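Local coordinates for protein beta-glucuronidase (Dictyoglomus thermophilum, PDB 6XXW) that probably hydrolyses beta-D-glucuronides, as a glycoside hydrolase of family 2 from a thermophilic bacterium, at residues Glu487-Leu490 with Arg491-Glu495; Pro519-Thr523 with Glu524-Gln528; Gln528-Ile531 with Lys532-Gly536. One frame throughout, in Å; residues are numbered along the deposited sequence.

Interaction 1 of 3, residues Glu487-Leu490 with Arg491-Glu495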
loop_
_atom_site.group_PDB
_atom_site.type_symbol
_atom_site.label_atom_id
_atom_site.label_comp_id
_atom_site.label_asym_id
_atom_site.label_seq_id
_atom_site.Cartn_x
_atom_site.Cartn_y
_atom_site.Cartn_z
ATOM N N GLU A 487 30.660 16.522 1.347
ATOM C CA GLU A 487 31.638 17.411 0.724
ATOM C C GLU A 487 33.038 17.158 1.267
ATOM O O GLU A 487 34.001 17.086 0.495
ATOM C CB GLU A 487 31.257 18.878 0.927
ATOM C CG GLU A 487 32.379 19.822 0.500
ATOM C CD GLU A 487 31.897 21.211 0.126
ATOM O OE1 GLU A 487 32.724 22.006 -0.365
ATOM O OE2 GLU A 487 30.700 21.517 0.327
ATOM N N ARG A 488 33.173 17.018 2.587
ATOM C CA ARG A 488 34.474 16.708 3.171
ATOM C C ARG A 488 35.035 15.401 2.621
ATOM O O ARG A 488 36.232 15.305 2.320
ATOM C CB ARG A 488 34.367 16.627 4.695
ATOM C CG ARG A 488 34.229 17.978 5.384
ATOM C CD ARG A 488 33.573 17.846 6.762
ATOM N NE ARG A 488 34.465 17.242 7.741
ATOM C CZ ARG A 488 35.367 17.924 8.440
ATOM N NH1 ARG A 488 35.492 19.233 8.260
ATOM N NH2 ARG A 488 36.145 17.299 9.313
ATOM N N ASP A 489 34.191 14.376 2.513
ATOM C CA ASP A 489 34.661 13.076 2.043
ATOM C C ASP A 489 35.148 13.157 0.605
ATOM O O ASP A 489 36.276 12.753 0.297
ATOM C CB ASP A 489 33.546 12.038 2.175
ATOM C CG ASP A 489 34.041 10.624 1.932
ATOM O OD1 ASP A 489 35.158 10.303 2.374
ATOM O OD2 ASP A 489 33.312 9.831 1.320
ATOM N N LEU A 490 34.316 13.704 -0.290
ATOM C CA LEU A 490 34.672 13.722 -1.703
ATOM C C LEU A 490 35.893 14.590 -1.974
ATOM O O LEU A 490 36.684 14.266 -2.867
ATOM C CB LEU A 490 33.487 14.184 -2.549
ATOM C CG LEU A 490 32.308 13.207 -2.541
ATOM C CD1 LEU A 490 31.146 13.748 -3.345
ATOM C CD2 LEU A 490 32.745 11.838 -3.063
ATOM N N ARG A 491 36.066 15.691 -1.230
ATOM C CA ARG A 491 37.288 16.481 -1.375
ATOM C C ARG A 491 38.514 15.688 -0.947
ATOM O O ARG A 491 39.601 15.865 -1.512
ATOM C CB ARG A 491 37.195 17.775 -0.569
ATOM C CG ARG A 491 36.171 18.772 -1.129
ATOM C CD ARG A 491 36.331 20.152 -0.479
ATOM N NE ARG A 491 35.384 21.115 -1.038
ATOM C CZ ARG A 491 35.570 21.768 -2.184
ATOM N NH1 ARG A 491 36.675 21.576 -2.890
ATOM N NH2 ARG A 491 34.657 22.622 -2.618
ATOM N N GLU A 492 38.368 14.808 0.044
ATOM C CA GLU A 492 39.510 13.991 0.435
ATOM C C GLU A 492 39.830 12.935 -0.620
ATOM O O GLU A 492 41.003 12.627 -0.851
ATOM C CB GLU A 492 39.275 13.336 1.795
ATOM C CG GLU A 492 40.576 12.788 2.398
ATOM C CD GLU A 492 40.345 11.852 3.566
ATOM O OE1 GLU A 492 39.181 11.466 3.787
ATOM O OE2 GLU A 492 41.326 11.504 4.265
ATOM N N TRP A 493 38.811 12.348 -1.262
ATOM C CA TRP A 493 39.113 11.439 -2.365
ATOM C C TRP A 493 39.913 12.146 -3.451
ATOM O O TRP A 493 40.872 11.582 -4.001
ATOM C CB TRP A 493 37.834 10.854 -2.963
ATOM C CG TRP A 493 37.201 9.776 -2.137
ATOM C CD1 TRP A 493 36.201 9.939 -1.224
ATOM C CD2 TRP A 493 37.514 8.370 -2.146
ATOM N NE1 TRP A 493 35.862 8.723 -0.670
ATOM C CE2 TRP A 493 36.659 7.747 -1.209
ATOM C CE3 TRP A 493 38.435 7.579 -2.851
ATOM C CZ2 TRP A 493 36.688 6.373 -0.962
ATOM C CZ3 TRP A 493 38.462 6.201 -2.603
ATOM C CH2 TRP A 493 37.594 5.616 -1.670
ATOM N N TYR A 494 39.521 13.376 -3.796
ATOM C CA TYR A 494 40.211 14.042 -4.892
ATOM C C TYR A 494 41.607 14.482 -4.479
ATOM O O TYR A 494 42.548 14.406 -5.279
ATOM C CB TYR A 494 39.426 15.246 -5.402
ATOM C CG TYR A 494 40.086 15.801 -6.643
ATOM C CD1 TYR A 494 40.156 15.037 -7.803
ATOM C CD2 TYR A 494 40.683 17.056 -6.642
ATOM C CE1 TYR A 494 40.784 15.515 -8.941
ATOM C CE2 TYR A 494 41.303 17.550 -7.777
ATOM C CZ TYR A 494 41.352 16.770 -8.921
ATOM O OH TYR A 494 41.966 17.245 -10.056
ATOM N N GLU A 495 41.750 14.949 -3.240
ATOM C CA GLU A 495 43.048 15.399 -2.746
ATOM C C GLU A 495 44.050 14.251 -2.695
ATOM O O GLU A 495 45.241 14.448 -2.965
ATOM C CB GLU A 495 42.871 16.033 -1.364
ATOM C CG GLU A 495 44.160 16.375 -0.618
ATOM C CD GLU A 495 45.082 17.307 -1.401
ATOM O OE1 GLU A 495 46.317 17.107 -1.349
ATOM O OE2 GLU A 495 44.578 18.241 -2.062
#
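Glu487 turns its CG away from the backbone N (chi1 170°) and runs on extended, while Arg491, one helical turn later, sets its CG beside its own backbone N (chi1 -69°) and stays straight as far as NE. The two side chains therefore run side by side and meet at their charged ends. Glu487 OE1 takes both donors: Arg491 NE approaches it at 2.9 Å, on the lone pair facing away from OE2, and Arg491 NH2 adds a second bond of 3.0 Å from the same side of the carboxylate but out of its plane. Gripping with NE and NH2 makes the salt bridge side-on, and OE1 lies in the guanidinium plane, at its edge, with the carboxylate and guanidinium planes 37° apart. Glu487 OE2 has a separate partner in Arg540, so the carboxylate is shared by two arginines.

Trp493 repeats the i to i+4 spacing with Asp489. Its indole NE1 is 3.4 Å from Asp489 OD2, a weak bond reached at the ring edge, and Arg468 pairs with the same oxygen more strongly through a salt bridge. Trp493 N bonds to Asp489 O at 3.0 Å, the regular helical bond.

Within the TIM barrel, helix 482-497 connects strand 463-467 to strand 501-505. Trp493 rests on Ile464, Val466 and Ile501 of those strands, Leu490 touches Val466 and Leu538, and Glu487 packs on Val537 of the neighbouring helix 524-538.

Interaction 2 of 3, residues Pro519-Thr523 with Glu524-Gln528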
loop_
_atom_site.group_PDB
_atom_site.type_symbol
_atom_site.label_atom_id
_atom_site.label_comp_id
_atom_site.label_asym_id
_atom_site.label_seq_id
_atom_site.Cartn_x
_atom_site.Cartn_y
_atom_site.Cartn_z
ATOM N N PRO A 519 10.130 14.322 6.718
ATOM C CA PRO A 519 10.467 13.021 6.121
ATOM C C PRO A 519 11.053 12.057 7.148
ATOM O O PRO A 519 11.844 12.442 8.019
ATOM C CB PRO A 519 11.486 13.375 5.028
ATOM C CG PRO A 519 11.988 14.749 5.378
ATOM C CD PRO A 519 10.874 15.439 6.111
ATOM N N LEU A 520 10.644 10.790 7.035
ATOM C CA LEU A 520 11.122 9.696 7.874
ATOM C C LEU A 520 11.737 8.599 7.013
ATOM O O LEU A 520 11.295 8.367 5.882
ATOM C CB LEU A 520 9.976 9.082 8.697
ATOM C CG LEU A 520 9.329 9.924 9.798
ATOM C CD1 LEU A 520 7.992 9.324 10.220
ATOM C CD2 LEU A 520 10.294 9.952 10.965
ATOM N N MET A 521 12.736 7.892 7.559
ATOM C CA MET A 521 13.304 6.754 6.831
ATOM C C MET A 521 12.195 5.807 6.375
ATOM O O MET A 521 11.239 5.547 7.113
ATOM C CB MET A 521 14.304 5.991 7.701
ATOM C CG MET A 521 15.629 6.704 7.897
ATOM S SD MET A 521 16.631 5.795 9.090
ATOM C CE MET A 521 17.183 4.401 8.102
ATOM N N PHE A 522 12.320 5.324 5.135
ATOM C CA PHE A 522 11.459 4.376 4.419
ATOM C C PHE A 522 10.296 5.080 3.714
ATOM O O PHE A 522 9.498 4.406 3.060
ATOM C CB PHE A 522 10.927 3.235 5.307
ATOM C CG PHE A 522 12.008 2.255 5.733
ATOM C CD1 PHE A 522 12.651 2.401 6.957
ATOM C CD2 PHE A 522 12.385 1.203 4.897
ATOM C CE1 PHE A 522 13.666 1.509 7.351
ATOM C CE2 PHE A 522 13.404 0.299 5.290
ATOM C CZ PHE A 522 14.037 0.466 6.511
ATOM N N THR A 523 10.198 6.402 3.783
ATOM C CA THR A 523 9.164 7.110 3.041
ATOM C C THR A 523 9.717 7.583 1.697
ATOM O O THR A 523 10.927 7.719 1.511
ATOM C CB THR A 523 8.640 8.306 3.839
ATOM O OG1 THR A 523 9.695 9.255 4.030
ATOM C CG2 THR A 523 8.150 7.843 5.222
ATOM N N GLU A 524 8.804 7.830 0.753
ATOM C CA GLU A 524 9.218 8.385 -0.532
ATOM C C GLU A 524 9.837 9.765 -0.365
ATOM O O GLU A 524 10.765 10.123 -1.105
ATOM C CB GLU A 524 8.019 8.442 -1.492
ATOM C CG GLU A 524 7.379 7.079 -1.759
ATOM C CD GLU A 524 6.409 7.098 -2.950
ATOM O OE1 GLU A 524 6.642 7.890 -3.895
ATOM O OE2 GLU A 524 5.423 6.332 -2.932
ATOM N N GLU A 525 9.349 10.549 0.610
ATOM C CA GLU A 525 9.901 11.879 0.844
ATOM C C GLU A 525 11.359 11.802 1.277
ATOM O O GLU A 525 12.194 12.585 0.811
ATOM C CB GLU A 525 9.075 12.613 1.904
ATOM C CG GLU A 525 7.781 13.215 1.353
ATOM C CD GLU A 525 6.687 12.174 1.172
ATOM O OE1 GLU A 525 6.866 11.028 1.654
ATOM O OE2 GLU A 525 5.657 12.501 0.546
ATOM N N TYR A 526 11.678 10.882 2.193
ATOM C CA TYR A 526 13.045 10.801 2.685
ATOM C C TYR A 526 13.990 10.421 1.561
ATOM O O TYR A 526 15.078 10.995 1.435
ATOM C CB TYR A 526 13.140 9.801 3.838
ATOM C CG TYR A 526 14.421 9.947 4.640
ATOM C CD1 TYR A 526 15.602 9.333 4.213
ATOM C CD2 TYR A 526 14.460 10.716 5.793
ATOM C CE1 TYR A 526 16.784 9.471 4.924
ATOM C CE2 TYR A 526 15.633 10.852 6.524
ATOM C CZ TYR A 526 16.794 10.227 6.079
ATOM O OH TYR A 526 17.963 10.360 6.789
ATOM N N GLN A 527 13.578 9.465 0.718
ATOM C CA GLN A 527 14.409 9.068 -0.410
ATOM C C GLN A 527 14.692 10.259 -1.325
ATOM O O GLN A 527 15.843 10.493 -1.718
ATOM C CB GLN A 527 13.741 7.917 -1.171
ATOM C CG GLN A 527 14.463 7.531 -2.472
ATOM C CD GLN A 527 13.666 6.522 -3.294
ATOM O OE1 GLN A 527 12.442 6.586 -3.353
ATOM N NE2 GLN A 527 14.363 5.594 -3.935
ATOM N N GLN A 528 13.656 11.040 -1.654
ATOM C CA GLN A 528 13.846 12.193 -2.536
ATOM C C GLN A 528 14.712 13.267 -1.884
ATOM O O GLN A 528 15.582 13.847 -2.541
ATOM C CB GLN A 528 12.485 12.785 -2.957
ATOM C CG GLN A 528 12.580 14.148 -3.673
ATOM C CD GLN A 528 11.299 14.544 -4.401
ATOM O OE1 GLN A 528 10.813 13.820 -5.267
ATOM N NE2 GLN A 528 10.746 15.696 -4.042
#
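Thr523 and Tyr526 meet at the start of helix 524-538, where Thr523 is the N-cap: its OG1 accepts from Tyr526 N at 3.2 Å with an N-H...O angle of 157°. The Thr523 side chain can do this because its chi1 of 64° holds OG1 between the backbone N and the carbonyl carbon, facing the first turn. The same hydroxyl donates to Leu520 O at 2.6 Å, in the carbonyl plane, and that carbonyl also receives Thr523 N, the closing bond of a type II turn from Leu520 to Thr523.

The Tyr526 ring packs back under this turn. Met521 CG lies over one face, 4.2 Å from the ring centroid, in a CH-pi contact, and Pro519 CB lies 4.1 Å from Tyr526 CD2. Further out, Tyr526 OH bonds to Ser471 O, which helps to hold the far end of the ring.

Gln559 and Arg68 of the second subunit bond to Met521 N and Pro519 O, while Glu525 is held by His515 and Ser516 of its own chain and by His583 of the third subunit, whose His515 reaches Glu524. The loop leads from strand 501-505 into helix 524-538, with helix 580-591 alongside Glu525 and Gln527.

Interaction 3 of 3, residues Gln528-Ile531 with Lys532-Gly536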
loop_
_atom_site.group_PDB
_atom_site.type_symbol
_atom_site.label_atom_id
_atom_site.label_comp_id
_atom_site.label_asym_id
_atom_site.label_seq_id
_atom_site.Cartn_x
_atom_site.Cartn_y
_atom_site.Cartn_z
ATOM N N GLN A 528 13.656 11.040 -1.654
ATOM C CA GLN A 528 13.846 12.193 -2.536
ATOM C C GLN A 528 14.712 13.267 -1.884
ATOM O O GLN A 528 15.582 13.847 -2.541
ATOM C CB GLN A 528 12.485 12.785 -2.957
ATOM C CG GLN A 528 12.580 14.148 -3.673
ATOM C CD GLN A 528 11.299 14.544 -4.401
ATOM O OE1 GLN A 528 10.813 13.820 -5.267
ATOM N NE2 GLN A 528 10.746 15.696 -4.042
ATOM N N GLU A 529 14.485 13.565 -0.600
ATOM C CA GLU A 529 15.260 14.627 0.040
ATOM C C GLU A 529 16.729 14.234 0.163
ATOM O O GLU A 529 17.623 15.050 -0.085
ATOM C CB GLU A 529 14.675 14.954 1.414
ATOM C CG GLU A 529 15.304 16.173 2.089
ATOM C CD GLU A 529 15.007 17.480 1.363
ATOM O OE1 GLU A 529 13.972 17.572 0.665
ATOM O OE2 GLU A 529 15.824 18.420 1.489
ATOM N N MET A 530 16.993 12.988 0.548
ATOM C CA MET A 530 18.371 12.524 0.627
ATOM C C MET A 530 19.063 12.664 -0.726
ATOM O O MET A 530 20.154 13.236 -0.828
ATOM C CB MET A 530 18.398 11.071 1.102
ATOM C CG MET A 530 19.791 10.462 1.058
ATOM S SD MET A 530 19.770 8.717 1.516
ATOM C CE MET A 530 21.535 8.342 1.452
ATOM N N ILE A 531 18.420 12.179 -1.786
ATOM C CA ILE A 531 19.048 12.212 -3.103
ATOM C C ILE A 531 19.258 13.654 -3.549
ATOM O O ILE A 531 20.320 14.012 -4.076
ATOM C CB ILE A 531 18.202 11.398 -4.105
ATOM C CG1 ILE A 531 18.449 9.898 -3.897
ATOM C CG2 ILE A 531 18.495 11.806 -5.536
ATOM C CD1 ILE A 531 17.451 9.002 -4.618
ATOM N N LYS A 532 18.271 14.518 -3.284
ATOM C CA LYS A 532 18.370 15.927 -3.659
ATOM C C LYS A 532 19.546 16.612 -2.973
ATOM O O LYS A 532 20.262 17.409 -3.593
ATOM C CB LYS A 532 17.060 16.640 -3.313
ATOM C CG LYS A 532 17.067 18.134 -3.541
ATOM C CD LYS A 532 15.676 18.725 -3.305
ATOM C CE LYS A 532 15.390 18.927 -1.820
ATOM N NZ LYS A 532 14.157 19.756 -1.583
ATOM N N ARG A 533 19.765 16.318 -1.692
ATOM C CA ARG A 533 20.844 16.974 -0.961
ATOM C C ARG A 533 22.206 16.453 -1.400
ATOM O O ARG A 533 23.179 17.214 -1.461
ATOM C CB ARG A 533 20.643 16.778 0.540
ATOM C CG ARG A 533 19.409 17.494 1.074
ATOM C CD ARG A 533 19.288 17.313 2.569
ATOM N NE ARG A 533 20.218 18.172 3.293
ATOM C CZ ARG A 533 19.953 18.734 4.469
ATOM N NH1 ARG A 533 18.780 18.523 5.053
ATOM N NH2 ARG A 533 20.860 19.500 5.063
ATOM N N PHE A 534 22.297 15.158 -1.700
ATOM C CA PHE A 534 23.548 14.609 -2.222
ATOM C C PHE A 534 23.953 15.312 -3.521
ATOM O O PHE A 534 25.094 15.765 -3.665
ATOM C CB PHE A 534 23.403 13.104 -2.460
ATOM C CG PHE A 534 23.776 12.237 -1.284
ATOM C CD1 PHE A 534 23.053 12.279 -0.101
ATOM C CD2 PHE A 534 24.841 11.346 -1.380
ATOM C CE1 PHE A 534 23.391 11.452 0.969
ATOM C CE2 PHE A 534 25.191 10.529 -0.312
ATOM C CZ PHE A 534 24.463 10.574 0.862
ATOM N N VAL A 535 23.028 15.429 -4.482
ATOM C CA VAL A 535 23.438 15.979 -5.777
ATOM C C VAL A 535 23.690 17.483 -5.718
ATOM O O VAL A 535 24.479 18.003 -6.524
ATOM C CB VAL A 535 22.439 15.623 -6.891
ATOM C CG1 VAL A 535 22.335 14.100 -7.021
ATOM C CG2 VAL A 535 21.064 16.289 -6.660
ATOM N N GLY A 536 23.081 18.194 -4.763
ATOM C CA GLY A 536 23.448 19.585 -4.550
ATOM C C GLY A 536 24.906 19.745 -4.166
ATOM O O GLY A 536 25.550 20.728 -4.546
#
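Apolar contact is led by Met530 and Phe534, four residues apart in the middle of helix 524-538. Both side chains leave the helix in the same direction and lie alongside each other. With CG opposite the backbone N (chi1 173°) and the chain straight to its end, Met530 carries its methyl CE to 3.7 Å from Phe534 CE1, and its CG reaches the same ring atom. The sulfur SD stands obliquely, 5.4 Å from the ring centroid, a Met-aromatic contact in which the methyl touches more closely than the sulfur. Ile482 of helix 482-497 meets both residues, and Phe506 lies nearly parallel to the Phe534 ring.

Electrostatic contact lies on another part of the helix surface. Lys532 NZ approaches Glu529 OE1 at 3.1 Å, a weak hydrogen bond within a salt bridge. Bends in Glu529 at chi2 (67°) and in Lys532 at chi3 (80°) bring the two ends together. Arg533 is modelled in two conformers, and in one of them its guanidinium pairs with Glu483 of helix 482-497.

Backbone bonds of the regular i to i+4 pattern underlie both groups, among them Arg533 N to Glu529 O at 3.0 Å and Phe534 N to Met530 O at 3.0 Å.

Helix 524-538 is the helix of the beta-alpha-beta unit between strands 501-505 and 544-550 of the TIM barrel. The chemistry divides it: its thioether and aromatic groups face neighbouring elements of the barrel, whereas the Glu529-Lys532 bridge, with Lys532 exposed, probably adds only modest electrostatic stability.

In the fold
All three interactions show how helices of a TIM barrel combine short-range contacts along a helix with packing between helices. Interactions 2 and 3 share Gln528 and follow each other along helix 524-538, interaction 2 at its N-terminal cap and interaction 3 in its body, with centres 11 Å apart. Interaction 1 belongs to the preceding helix, 482-497; its centre is 18 Å from that of interaction 3, and their nearest atoms are about 6 Å apart. Interactions 1 and 2 are farther separated, 26 Å between centres, yet both touch the second subunit. In interaction 2, the Leu520 side chain lies about 4 Å from a bound Tris molecule, probably carried over from crystallisation.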